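Local coordinates for cobalamin biosynthesis protein CobN (Mycobacterium tuberculosis, PDB 7C6O) that is the large, catalytic subunit of cobaltochelatase, the enzyme that inserts cobalt into the corrin ring during cobalamin biosynthesis, at residues A1005-L1010 / A1023-A1028; Y407-L412 / G501-M506; D846-P851 / S915-D920. One frame throughout, in Å; residues are numbered along the deposited sequence.

Contact 1. Residues A1005-L1010 / A1023-A1028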
ATOM      1  N   ALA A1005      14.559  -5.764   0.759  1.00 17.18           N
ATOM      2  CA  ALA A1005      15.852  -5.532   0.133  1.00 15.41           C
ATOM      3  C   ALA A1005      16.999  -6.237   0.841  1.00 14.78           C
ATOM      4  O   ALA A1005      18.116  -6.251   0.311  1.00 16.00           O
ATOM      5  CB  ALA A1005      16.147  -4.027   0.057  1.00 18.81           C
ATOM      6  N   GLY A1006      16.760  -6.807   2.024  1.00 15.99           N
ATOM      7  CA  GLY A1006      17.702  -7.691   2.673  1.00 16.71           C
ATOM      8  C   GLY A1006      18.736  -7.023   3.554  1.00 15.42           C
ATOM      9  O   GLY A1006      19.316  -7.692   4.417  1.00 15.03           O
ATOM     10  N   LEU A1007      18.983  -5.724   3.377  1.00 15.87           N
ATOM     11  CA  LEU A1007      20.105  -5.097   4.071  1.00 17.07           C
ATOM     12  C   LEU A1007      19.800  -4.787   5.531  1.00 17.22           C
ATOM     13  O   LEU A1007      20.727  -4.718   6.345  1.00 16.38           O
ATOM     14  CB  LEU A1007      20.537  -3.833   3.329  1.00 15.94           C
ATOM     15  CG  LEU A1007      21.256  -4.134   2.012  1.00 17.02           C
ATOM     16  CD1 LEU A1007      21.687  -2.855   1.332  1.00 16.87           C
ATOM     17  CD2 LEU A1007      22.455  -5.040   2.246  1.00 18.46           C
ATOM     18  N   LEU A1008      18.528  -4.591   5.891  1.00 16.62           N
ATOM     19  CA  LEU A1008      18.197  -4.477   7.308  1.00 18.14           C
ATOM     20  C   LEU A1008      18.530  -5.766   8.043  1.00 17.56           C
ATOM     21  O   LEU A1008      19.120  -5.739   9.131  1.00 14.10           O
ATOM     22  CB  LEU A1008      16.722  -4.124   7.493  1.00 21.99           C
ATOM     23  CG  LEU A1008      16.237  -4.030   8.942  1.00 27.35           C
ATOM     24  CD1 LEU A1008      17.021  -2.974   9.708  1.00 29.08           C
ATOM     25  CD2 LEU A1008      14.745  -3.735   8.995  1.00 30.73           C
ATOM     26  N   GLN A1009      18.168  -6.911   7.455  1.00 16.42           N
ATOM     27  CA  GLN A1009      18.525  -8.194   8.051  1.00 17.28           C
ATOM     28  C   GLN A1009      20.036  -8.347   8.160  1.00 16.26           C
ATOM     29  O   GLN A1009      20.548  -8.841   9.172  1.00 16.42           O
ATOM     30  CB  GLN A1009      17.931  -9.343   7.230  1.00 16.90           C
ATOM     31  CG  GLN A1009      16.421  -9.508   7.369  1.00 19.57           C
ATOM     32  CD  GLN A1009      15.627  -8.513   6.535  1.00 23.69           C
ATOM     33  OE1 GLN A1009      16.192  -7.728   5.774  1.00 25.61           O
ATOM     34  NE2 GLN A1009      14.306  -8.548   6.676  1.00 25.92           N
ATOM     35  N   LEU A1010      20.769  -7.919   7.130  1.00 14.80           N
ATOM     36  CA  LEU A1010      22.223  -8.049   7.150  1.00 14.93           C
ATOM     37  C   LEU A1010      22.837  -7.197   8.256  1.00 16.32           C
ATOM     38  O   LEU A1010      23.668  -7.676   9.037  1.00 16.23           O
ATOM     39  CB  LEU A1010      22.803  -7.662   5.788  1.00 14.87           C
ATOM     40  CG  LEU A1010      24.308  -7.881   5.634  1.00 16.58           C
ATOM     41  CD1 LEU A1010      24.646  -9.370   5.717  1.00 18.82           C
ATOM     42  CD2 LEU A1010      24.812  -7.280   4.330  1.00 16.02           C
ATOM     43  N   ALA A1023      26.719  -5.749  -1.501  1.00 16.99           N
ATOM     44  CA  ALA A1023      26.190  -5.918  -2.850  1.00 16.57           C
ATOM     45  C   ALA A1023      25.608  -7.311  -3.052  1.00 18.30           C
ATOM     46  O   ALA A1023      24.594  -7.470  -3.743  1.00 17.36           O
ATOM     47  CB  ALA A1023      27.285  -5.644  -3.881  1.00 17.73           C
ATOM     48  N   GLN A1024      26.236  -8.335  -2.464  1.00 18.12           N
ATOM     49  CA  GLN A1024      25.739  -9.697  -2.639  1.00 19.55           C
ATOM     50  C   GLN A1024      24.348  -9.860  -2.039  1.00 18.41           C
ATOM     51  O   GLN A1024      23.472 -10.489  -2.644  1.00 17.65           O
ATOM     52  CB  GLN A1024      26.709 -10.706  -2.021  1.00 21.22           C
ATOM     53  CG  GLN A1024      26.240 -12.148  -2.155  1.00 21.51           C
ATOM     54  CD  GLN A1024      27.227 -13.159  -1.602  1.00 25.83           C
ATOM     55  OE1 GLN A1024      28.297 -12.800  -1.108  1.00 27.68           O
ATOM     56  NE2 GLN A1024      26.869 -14.438  -1.682  1.00 25.19           N
ATOM     57  N   VAL A1025      24.123  -9.303  -0.848  1.00 18.42           N
ATOM     58  CA  VAL A1025      22.797  -9.386  -0.241  1.00 16.68           C
ATOM     59  C   VAL A1025      21.796  -8.567  -1.045  1.00 15.42           C
ATOM     60  O   VAL A1025      20.705  -9.045  -1.377  1.00 16.50           O
ATOM     61  CB  VAL A1025      22.850  -8.941   1.231  1.00 17.95           C
ATOM     62  CG1 VAL A1025      21.439  -8.780   1.789  1.00 17.48           C
ATOM     63  CG2 VAL A1025      23.636  -9.953   2.059  1.00 15.82           C
ATOM     64  N   TYR A1026      22.153  -7.321  -1.373  1.00 13.50           N
ATOM     65  CA  TYR A1026      21.277  -6.482  -2.189  1.00 13.22           C
ATOM     66  C   TYR A1026      20.899  -7.179  -3.490  1.00 15.30           C
ATOM     67  O   TYR A1026      19.733  -7.164  -3.899  1.00 16.34           O
ATOM     68  CB  TYR A1026      21.960  -5.144  -2.470  1.00 14.45           C
ATOM     69  CG  TYR A1026      21.149  -4.170  -3.299  1.00 15.24           C
ATOM     70  CD1 TYR A1026      21.194  -4.202  -4.690  1.00 15.87           C
ATOM     71  CD2 TYR A1026      20.357  -3.205  -2.692  1.00 13.31           C
ATOM     72  CE1 TYR A1026      20.461  -3.309  -5.452  1.00 15.22           C
ATOM     73  CE2 TYR A1026      19.624  -2.305  -3.444  1.00 13.38           C
ATOM     74  CZ  TYR A1026      19.679  -2.363  -4.824  1.00 14.42           C
ATOM     75  OH  TYR A1026      18.950  -1.473  -5.576  1.00 15.44           O
ATOM     76  N   THR A1027      21.873  -7.817  -4.142  1.00 18.55           N
ATOM     77  CA  THR A1027      21.614  -8.484  -5.414  1.00 19.45           C
ATOM     78  C   THR A1027      20.826  -9.775  -5.225  1.00 19.61           C
ATOM     79  O   THR A1027      20.031 -10.147  -6.096  1.00 19.57           O
ATOM     80  CB  THR A1027      22.937  -8.756  -6.130  1.00 21.15           C
ATOM     81  OG1 THR A1027      23.679  -7.532  -6.229  1.00 22.91           O
ATOM     82  CG2 THR A1027      22.698  -9.302  -7.527  1.00 21.51           C
ATOM     83  N   ALA A1028      21.020 -10.463  -4.098  1.00 19.63           N
ATOM     84  CA  ALA A1028      20.262 -11.685  -3.846  1.00 16.60           C
ATOM     85  C   ALA A1028      18.783 -11.394  -3.625  1.00 16.54           C
ATOM     86  O   ALA A1028      17.935 -12.247  -3.913  1.00 15.37           O
ATOM     87  CB  ALA A1028      20.835 -12.423  -2.637  1.00 14.91           C
TER
HETATM   88  O   HOH W   1      17.876  -5.681  -2.555  1.00 16.02           O
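V1025 points from helix 1019-1030 at the start of helix 1007-1013, and its two methyls divide the work. CG1 lies anti to the backbone N (chi1 170°). That torsion sends it to the backbone of G1006, where V1025 CG1 is 3.5 Å from G1006 O. The same methyl meets a leucine branch, with V1025 CG1 3.9 Å from L1007 CD2. The other methyl faces the next turn, and V1025 CG2 is 3.7 Å from L1010 CD2. L1010 CD1 touches this methyl as well. Both leucine side chains run at a slant to the valine. L1007 uses its second branch on the tyrosine: L1007 CD1 sits at the edge of the Y1026 ring, near its plane, 4.3 Å from Y1026 CD2.

G1006 is the N-cap residue of helix 1007-1013, and its O accepts from L1010 N. Its lack of a side chain lets V1025 close on the backbone. One water donates to A1005 O (2.9 Å) and to Y1026 O (2.7 Å), and lies above one face of the Y1026 ring, toward its rim. The far end of Y1026 is held by Y1051, and R939 makes a cation-pi contact with the ring.

The two consecutive helices, 1007-1013 and 1019-1030, therefore meet through buried methyl groups, with one water serving both carbonyls.

Contact 2. Residues Y407-L412 / G501-M506; sequences YRVGDL and GNLVLM
Strands 492-500 and 503-507 form a beta-hairpin in a mixed beta-sheet, with G501 and N502 as its two-residue turn. Strand 503-507 also pairs with strand 369-373. The contact joins the turn and the start of this strand to the loop that follows helix 391-405. R408 and N502 form the polar end. N502 N donates to R408 O at 2.8 Å, with an N-H...O angle of 160°. G501 CA also approaches R408 O, at 3.6 Å, as a CA-H...O contact. G410 and G501 both have positive phi, and their backbones pack closely because neither carries a side chain.

The side chains of R408 and N502 run side by side in the same direction. N502 CG lies anti to its own carbonyl carbon (chi1 -77°), which brings the amide beside the arginine. The guanidinium and amide planes are nearly perpendicular, 81° apart. N502 ND2 lies alongside the aliphatic part of R408, 3.9 Å from R408 CB. Two waters accept from this amide nitrogen. One also accepts from R408 N, and the other makes a weak bond with R408 NH1. The polar end is thus tied to the loop by one direct bond and by water.

Beyond it the contact becomes apolar. L503 lies beside V409, pointing the same way, and its CD1 branch reaches R408 O. L399 touches both L503 and L412, so these two side chains pack against helix 391-405. Further along the strand, L505 and L412 reach toward each other tip to tip, with L412 CD1 3.9 Å from L505 CD1. At V409, both CB and CG1 lie 3.6 Å from L503 CD2.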
ATOM      1  N   TYR A 407     -15.105  -6.177  28.263  1.00 23.59           N
ATOM      2  CA  TYR A 407     -14.161  -7.252  28.005  1.00 22.56           C
ATOM      3  C   TYR A 407     -13.472  -7.675  29.298  1.00 23.58           C
ATOM      4  O   TYR A 407     -13.282  -6.877  30.217  1.00 23.20           O
ATOM      5  CB  TYR A 407     -13.107  -6.818  26.986  1.00 21.85           C
ATOM      6  CG  TYR A 407     -13.611  -6.690  25.566  1.00 20.72           C
ATOM      7  CD1 TYR A 407     -14.255  -5.537  25.136  1.00 21.06           C
ATOM      8  CD2 TYR A 407     -13.426  -7.718  24.652  1.00 21.58           C
ATOM      9  CE1 TYR A 407     -14.712  -5.417  23.836  1.00 21.17           C
ATOM     10  CE2 TYR A 407     -13.876  -7.607  23.351  1.00 23.94           C
ATOM     11  CZ  TYR A 407     -14.517  -6.456  22.948  1.00 23.05           C
ATOM     12  OH  TYR A 407     -14.965  -6.350  21.654  1.00 24.71           O
ATOM     13  N   ARG A 408     -13.087  -8.946  29.357  1.00 22.88           N
ATOM     14  CA  ARG A 408     -12.338  -9.470  30.496  1.00 25.64           C
ATOM     15  C   ARG A 408     -10.851  -9.343  30.185  1.00 24.34           C
ATOM     16  O   ARG A 408     -10.263 -10.210  29.535  1.00 26.48           O
ATOM     17  CB  ARG A 408     -12.740 -10.911  30.785  1.00 30.69           C
ATOM     18  CG  ARG A 408     -14.196 -11.058  31.203  1.00 35.68           C
ATOM     19  CD  ARG A 408     -14.418 -12.313  32.025  1.00 42.22           C
ATOM     20  NE  ARG A 408     -15.603 -12.192  32.871  1.00 47.99           N
ATOM     21  CZ  ARG A 408     -16.789 -12.713  32.577  1.00 50.91           C
ATOM     22  NH1 ARG A 408     -16.952 -13.405  31.458  1.00 51.54           N
ATOM     23  NH2 ARG A 408     -17.809 -12.546  33.407  1.00 51.88           N
ATOM     24  N   VAL A 409     -10.238  -8.254  30.660  1.00 22.09           N
ATOM     25  CA  VAL A 409      -8.845  -7.947  30.349  1.00 21.47           C
ATOM     26  C   VAL A 409      -7.896  -8.420  31.434  1.00 24.89           C
ATOM     27  O   VAL A 409      -6.689  -8.151  31.357  1.00 23.49           O
ATOM     28  CB  VAL A 409      -8.659  -6.435  30.097  1.00 20.83           C
ATOM     29  CG1 VAL A 409      -9.603  -5.959  28.995  1.00 17.96           C
ATOM     30  CG2 VAL A 409      -8.885  -5.646  31.383  1.00 18.74           C
ATOM     31  N   GLY A 410      -8.404  -9.114  32.449  1.00 26.53           N
ATOM     32  CA  GLY A 410      -7.543  -9.601  33.508  1.00 27.71           C
ATOM     33  C   GLY A 410      -6.898  -8.466  34.285  1.00 30.67           C
ATOM     34  O   GLY A 410      -7.442  -7.364  34.404  1.00 31.59           O
ATOM     35  N   ASP A 411      -5.708  -8.738  34.825  1.00 29.74           N
ATOM     36  CA  ASP A 411      -4.983  -7.730  35.592  1.00 32.76           C
ATOM     37  C   ASP A 411      -3.607  -7.494  34.981  1.00 30.62           C
ATOM     38  O   ASP A 411      -2.579  -7.781  35.603  1.00 32.02           O
ATOM     39  CB  ASP A 411      -4.866  -8.154  37.060  1.00 36.81           C
ATOM     40  CG  ASP A 411      -4.240  -7.085  37.928  1.00 43.08           C
ATOM     41  OD1 ASP A 411      -4.578  -5.897  37.740  1.00 44.35           O
ATOM     42  OD2 ASP A 411      -3.422  -7.435  38.805  1.00 47.10           O
ATOM     43  N   LEU A 412      -3.582  -6.999  33.749  1.00 28.27           N
ATOM     44  CA  LEU A 412      -2.317  -6.750  33.077  1.00 27.64           C
ATOM     45  C   LEU A 412      -1.602  -5.569  33.727  1.00 28.81           C
ATOM     46  O   LEU A 412      -2.234  -4.550  34.027  1.00 29.88           O
ATOM     47  CB  LEU A 412      -2.550  -6.471  31.594  1.00 27.01           C
ATOM     48  CG  LEU A 412      -3.058  -7.672  30.798  1.00 26.83           C
ATOM     49  CD1 LEU A 412      -3.700  -7.230  29.492  1.00 26.77           C
ATOM     50  CD2 LEU A 412      -1.918  -8.637  30.533  1.00 26.38           C
ATOM     51  N   GLY A 501      -7.293 -12.908  31.607  1.00 26.69           N
ATOM     52  CA  GLY A 501      -8.714 -12.897  31.300  1.00 26.82           C
ATOM     53  C   GLY A 501      -8.976 -13.574  29.970  1.00 24.22           C
ATOM     54  O   GLY A 501      -8.527 -14.697  29.717  1.00 23.80           O
ATOM     55  N   ASN A 502      -9.709 -12.885  29.096  1.00 19.79           N
ATOM     56  CA  ASN A 502      -9.981 -13.378  27.754  1.00 22.44           C
ATOM     57  C   ASN A 502      -9.037 -12.780  26.721  1.00 22.04           C
ATOM     58  O   ASN A 502      -9.346 -12.786  25.525  1.00 22.20           O
ATOM     59  CB  ASN A 502     -11.434 -13.104  27.367  1.00 23.32           C
ATOM     60  CG  ASN A 502     -12.399 -14.066  28.028  1.00 25.02           C
ATOM     61  OD1 ASN A 502     -12.020 -15.170  28.420  1.00 24.55           O
ATOM     62  ND2 ASN A 502     -13.656 -13.655  28.151  1.00 24.62           N
ATOM     63  N   LEU A 503      -7.891 -12.272  27.159  1.00 18.60           N
ATOM     64  CA  LEU A 503      -6.939 -11.605  26.288  1.00 19.67           C
ATOM     65  C   LEU A 503      -5.621 -12.361  26.279  1.00 21.40           C
ATOM     66  O   LEU A 503      -5.224 -12.967  27.276  1.00 21.53           O
ATOM     67  CB  LEU A 503      -6.686 -10.169  26.745  1.00 21.97           C
ATOM     68  CG  LEU A 503      -7.500  -9.032  26.138  1.00 29.07           C
ATOM     69  CD1 LEU A 503      -8.971  -9.371  26.032  1.00 27.20           C
ATOM     70  CD2 LEU A 503      -7.316  -7.837  27.020  1.00 35.66           C
ATOM     71  N   VAL A 504      -4.936 -12.311  25.142  1.00 21.72           N
ATOM     72  CA  VAL A 504      -3.552 -12.750  25.056  1.00 19.82           C
ATOM     73  C   VAL A 504      -2.760 -11.662  24.346  1.00 18.70           C
ATOM     74  O   VAL A 504      -3.177 -11.164  23.293  1.00 17.54           O
ATOM     75  CB  VAL A 504      -3.406 -14.112  24.341  1.00 22.73           C
ATOM     76  CG1 VAL A 504      -3.994 -14.075  22.942  1.00 22.02           C
ATOM     77  CG2 VAL A 504      -1.942 -14.528  24.292  1.00 26.14           C
ATOM     78  N   LEU A 505      -1.651 -11.255  24.951  1.00 19.28           N
ATOM     79  CA  LEU A 505      -0.714 -10.322  24.345  1.00 16.46           C
ATOM     80  C   LEU A 505       0.509 -11.118  23.916  1.00 18.29           C
ATOM     81  O   LEU A 505       1.110 -11.826  24.731  1.00 17.64           O
ATOM     82  CB  LEU A 505      -0.332  -9.202  25.317  1.00 15.86           C
ATOM     83  CG  LEU A 505      -1.285  -8.001  25.395  1.00 17.92           C
ATOM     84  CD1 LEU A 505      -2.655  -8.394  25.942  1.00 18.79           C
ATOM     85  CD2 LEU A 505      -0.674  -6.877  26.227  1.00 18.56           C
ATOM     86  N   MET A 506       0.860 -11.019  22.637  1.00 19.56           N
ATOM     87  CA  MET A 506       1.910 -11.847  22.067  1.00 18.62           C
ATOM     88  C   MET A 506       2.810 -10.998  21.186  1.00 18.94           C
ATOM     89  O   MET A 506       2.333 -10.166  20.412  1.00 17.08           O
ATOM     90  CB  MET A 506       1.318 -13.006  21.248  1.00 20.38           C
ATOM     91  CG  MET A 506       2.354 -13.940  20.637  1.00 24.20           C
ATOM     92  SD  MET A 506       1.617 -15.248  19.633  1.00 27.33           S
ATOM     93  CE  MET A 506       0.868 -16.260  20.901  1.00 30.03           C
TER
HETATM   94  O   HOH W   2     -13.801 -10.735  27.071  1.00 22.80           O
HETATM   95  O   HOH W   3     -15.398 -15.548  29.420  1.00 45.70           O

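Contact 3. Residues D846-P851 / S915-D920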
ATOM      1  N   ASP A 846      -6.711   4.804  -7.671  1.00 14.42           N
ATOM      2  CA  ASP A 846      -6.965   4.047  -8.888  1.00 15.31           C
ATOM      3  C   ASP A 846      -5.615   3.715  -9.504  1.00 12.91           C
ATOM      4  O   ASP A 846      -4.925   4.628  -9.977  1.00 14.45           O
ATOM      5  CB  ASP A 846      -7.834   4.860  -9.855  1.00 17.27           C
ATOM      6  CG  ASP A 846      -8.095   4.143 -11.174  1.00 18.92           C
ATOM      7  OD1 ASP A 846      -7.651   2.990 -11.354  1.00 19.62           O
ATOM      8  OD2 ASP A 846      -8.757   4.747 -12.045  1.00 21.18           O
ATOM      9  N   PRO A 847      -5.190   2.449  -9.515  1.00 13.52           N
ATOM     10  CA  PRO A 847      -3.832   2.128  -9.982  1.00 16.16           C
ATOM     11  C   PRO A 847      -3.636   2.312 -11.474  1.00 16.32           C
ATOM     12  O   PRO A 847      -2.485   2.295 -11.930  1.00 16.41           O
ATOM     13  CB  PRO A 847      -3.666   0.660  -9.578  1.00 16.00           C
ATOM     14  CG  PRO A 847      -5.065   0.118  -9.614  1.00 14.97           C
ATOM     15  CD  PRO A 847      -5.949   1.243  -9.135  1.00 12.96           C
ATOM     16  N   LYS A 848      -4.709   2.473 -12.248  1.00 16.49           N
ATOM     17  CA  LYS A 848      -4.611   2.769 -13.671  1.00 15.49           C
ATOM     18  C   LYS A 848      -4.600   4.264 -13.961  1.00 18.74           C
ATOM     19  O   LYS A 848      -4.557   4.656 -15.132  1.00 19.03           O
ATOM     20  CB  LYS A 848      -5.768   2.101 -14.427  1.00 15.26           C
ATOM     21  CG  LYS A 848      -5.745   0.577 -14.363  1.00 19.46           C
ATOM     22  CD  LYS A 848      -7.075  -0.032 -14.794  1.00 21.95           C
ATOM     23  CE  LYS A 848      -7.353   0.208 -16.269  1.00 27.53           C
ATOM     24  NZ  LYS A 848      -6.354  -0.466 -17.144  1.00 31.44           N
ATOM     25  N   ALA A 849      -4.633   5.104 -12.924  1.00 19.78           N
ATOM     26  CA  ALA A 849      -4.687   6.553 -13.077  1.00 18.35           C
ATOM     27  C   ALA A 849      -3.456   7.232 -12.490  1.00 17.62           C
ATOM     28  O   ALA A 849      -3.524   8.385 -12.052  1.00 16.35           O
ATOM     29  CB  ALA A 849      -5.959   7.114 -12.442  1.00 16.03           C
ATOM     30  N   VAL A 850      -2.324   6.532 -12.471  1.00 16.03           N
ATOM     31  CA  VAL A 850      -1.075   7.109 -11.979  1.00 16.56           C
ATOM     32  C   VAL A 850      -0.021   7.003 -13.077  1.00 17.46           C
ATOM     33  O   VAL A 850       0.089   5.957 -13.735  1.00 19.17           O
ATOM     34  CB  VAL A 850      -0.616   6.436 -10.671  1.00 17.99           C
ATOM     35  CG1 VAL A 850      -1.609   6.716  -9.552  1.00 17.33           C
ATOM     36  CG2 VAL A 850      -0.438   4.940 -10.851  1.00 21.07           C
ATOM     37  N   PRO A 851       0.765   8.060 -13.329  1.00 18.33           N
ATOM     38  CA  PRO A 851       0.709   9.338 -12.613  1.00 17.20           C
ATOM     39  C   PRO A 851      -0.477  10.215 -13.007  1.00 19.99           C
ATOM     40  O   PRO A 851      -0.897  10.213 -14.166  1.00 17.80           O
ATOM     41  CB  PRO A 851       2.022  10.014 -13.014  1.00 15.14           C
ATOM     42  CG  PRO A 851       2.303   9.475 -14.376  1.00 15.46           C
ATOM     43  CD  PRO A 851       1.829   8.047 -14.350  1.00 16.00           C
ATOM     44  N   SER A 915     -12.071   9.219 -17.473  1.00 32.58           N
ATOM     45  CA  SER A 915     -11.717   8.384 -16.331  1.00 27.91           C
ATOM     46  C   SER A 915     -10.463   8.853 -15.602  1.00 25.13           C
ATOM     47  O   SER A 915     -10.199   8.369 -14.494  1.00 20.33           O
ATOM     48  CB  SER A 915     -11.514   6.938 -16.786  1.00 27.06           C
ATOM     49  OG  SER A 915     -10.382   6.843 -17.637  1.00 28.08           O
ATOM     50  N   ARG A 916      -9.694   9.769 -16.194  1.00 23.29           N
ATOM     51  CA  ARG A 916      -8.403  10.248 -15.701  1.00 24.36           C
ATOM     52  C   ARG A 916      -7.340   9.161 -15.694  1.00 22.01           C
ATOM     53  O   ARG A 916      -6.272   9.349 -15.098  1.00 20.94           O
ATOM     54  CB  ARG A 916      -8.516  10.873 -14.305  1.00 26.04           C
ATOM     55  CG  ARG A 916      -9.577  11.958 -14.225  1.00 31.10           C
ATOM     56  CD  ARG A 916      -9.600  12.628 -12.870  1.00 33.41           C
ATOM     57  NE  ARG A 916     -10.743  13.524 -12.745  1.00 37.31           N
ATOM     58  CZ  ARG A 916     -10.998  14.269 -11.675  1.00 37.55           C
ATOM     59  NH1 ARG A 916     -10.184  14.229 -10.628  1.00 35.85           N
ATOM     60  NH2 ARG A 916     -12.067  15.054 -11.653  1.00 37.55           N
ATOM     61  N   ARG A 917      -7.588   8.037 -16.359  1.00 20.51           N
ATOM     62  CA  ARG A 917      -6.629   6.947 -16.388  1.00 20.94           C
ATOM     63  C   ARG A 917      -5.588   7.172 -17.480  1.00 22.06           C
ATOM     64  O   ARG A 917      -5.853   7.813 -18.503  1.00 23.14           O
ATOM     65  CB  ARG A 917      -7.354   5.613 -16.593  1.00 19.25           C
ATOM     66  CG  ARG A 917      -8.266   5.252 -15.419  1.00 20.84           C
ATOM     67  CD  ARG A 917      -8.936   3.894 -15.573  1.00 21.37           C
ATOM     68  NE  ARG A 917      -9.220   3.303 -14.266  1.00 21.20           N
ATOM     69  CZ  ARG A 917      -9.834   2.139 -14.078  1.00 23.56           C
ATOM     70  NH1 ARG A 917     -10.253   1.426 -15.116  1.00 25.32           N
ATOM     71  NH2 ARG A 917     -10.034   1.688 -12.845  1.00 21.16           N
ATOM     72  N   VAL A 918      -4.383   6.660 -17.240  1.00 20.08           N
ATOM     73  CA  VAL A 918      -3.312   6.720 -18.229  1.00 20.60           C
ATOM     74  C   VAL A 918      -3.547   5.614 -19.246  1.00 20.89           C
ATOM     75  O   VAL A 918      -3.653   4.437 -18.886  1.00 18.76           O
ATOM     76  CB  VAL A 918      -1.932   6.584 -17.570  1.00 20.23           C
ATOM     77  CG1 VAL A 918      -0.837   6.621 -18.630  1.00 19.03           C
ATOM     78  CG2 VAL A 918      -1.723   7.687 -16.540  1.00 23.46           C
ATOM     79  N   ILE A 919      -3.637   5.989 -20.520  1.00 24.01           N
ATOM     80  CA  ILE A 919      -4.005   5.052 -21.575  1.00 26.44           C
ATOM     81  C   ILE A 919      -2.918   4.867 -22.621  1.00 24.25           C
ATOM     82  O   ILE A 919      -2.995   3.906 -23.400  1.00 25.16           O
ATOM     83  CB  ILE A 919      -5.325   5.469 -22.258  1.00 28.19           C
ATOM     84  CG1 ILE A 919      -5.173   6.842 -22.914  1.00 31.86           C
ATOM     85  CG2 ILE A 919      -6.466   5.481 -21.251  1.00 26.46           C
ATOM     86  CD1 ILE A 919      -6.411   7.307 -23.649  1.00 35.15           C
ATOM     87  N   ASP A 920      -1.909   5.733 -22.673  1.00 24.29           N
ATOM     88  CA  ASP A 920      -0.868   5.615 -23.687  1.00 23.74           C
ATOM     89  C   ASP A 920       0.346   6.426 -23.252  1.00 23.79           C
ATOM     90  O   ASP A 920       0.360   7.049 -22.186  1.00 22.67           O
ATOM     91  CB  ASP A 920      -1.381   6.075 -25.055  1.00 27.51           C
ATOM     92  CG  ASP A 920      -0.785   5.277 -26.199  1.00 31.53           C
ATOM     93  OD1 ASP A 920       0.305   4.695 -26.018  1.00 33.10           O
ATOM     94  OD2 ASP A 920      -1.408   5.231 -27.279  1.00 35.62           O
TER
HETATM   95  O   HOH W   4     -11.084   6.397 -12.552  1.00 18.91           O
HETATM   96  O   HOH W   5      -2.410   2.922 -16.691  1.00 20.59           O
HETATM   97  O   HOH W   6      -5.861   2.626 -18.506  1.00 30.06           O
HETATM   98  O   HOH W   7      -4.915  10.578 -13.326  1.00 21.54           O
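D846 and R917 form a salt bridge between an Asx turn and R917, next to V918 of the antiparallel pair 907-911/918-923. The Asx turn overlaps a type I beta turn, and both begin at D846. D846 CG is anti to the backbone N (chi1 178°), which turns the carboxylate toward the arginine. R917 NE donates to the syn lone pair of D846 OD2 at 2.7 Å, almost straight at 169°. A weak bond links R917 NH2 to D846 OD1 at 3.1 Å. The two flat groups are not coplanar: their planes are 55° apart. OD1 also accepts from K848 N, from above the carboxylate plane.

The R917 chain is extended from CG to NE and passes K848. K848 CD lies 3.5 Å above the R917 guanidinium plane, over its centre. The bend at chi3 keeps CE over the same face, and chi4 turns NZ. K848 NZ stays apart from R917 NH1. A weak bond joins NZ to a water that donates to V918 O.

The backbones are joined where V918 N donates to K848 O at 2.9 Å. A849 O binds a glycerol, probably from the crystallisation liquor. W911 of the partner strand donates to P851 O from its NE1. V918 CG2 packs against that same carbonyl, 3.6 Å from P851 O.

How the contacts relate
Contact 2 comes first along the chain, then contact 3, then contact 1, and each closes before the next opens. All lie in the part of the chain related to the CobN/magnesium chelatase family, yet none touches another. Between centres, contacts 1 and 3 are about 33 Å apart, contacts 1 and 2 about 39 Å, and contacts 2 and 3 about 47 Å, on opposite sides of the chain's centre. Contact 2 lies at one mixed sheet, and contact 3 uses a separate two-stranded sheet. Contact 1 joins two consecutive helices. They join separate parts of the fold: contact 1 between near neighbours in sequence, contacts 2 and 3 between segments further apart.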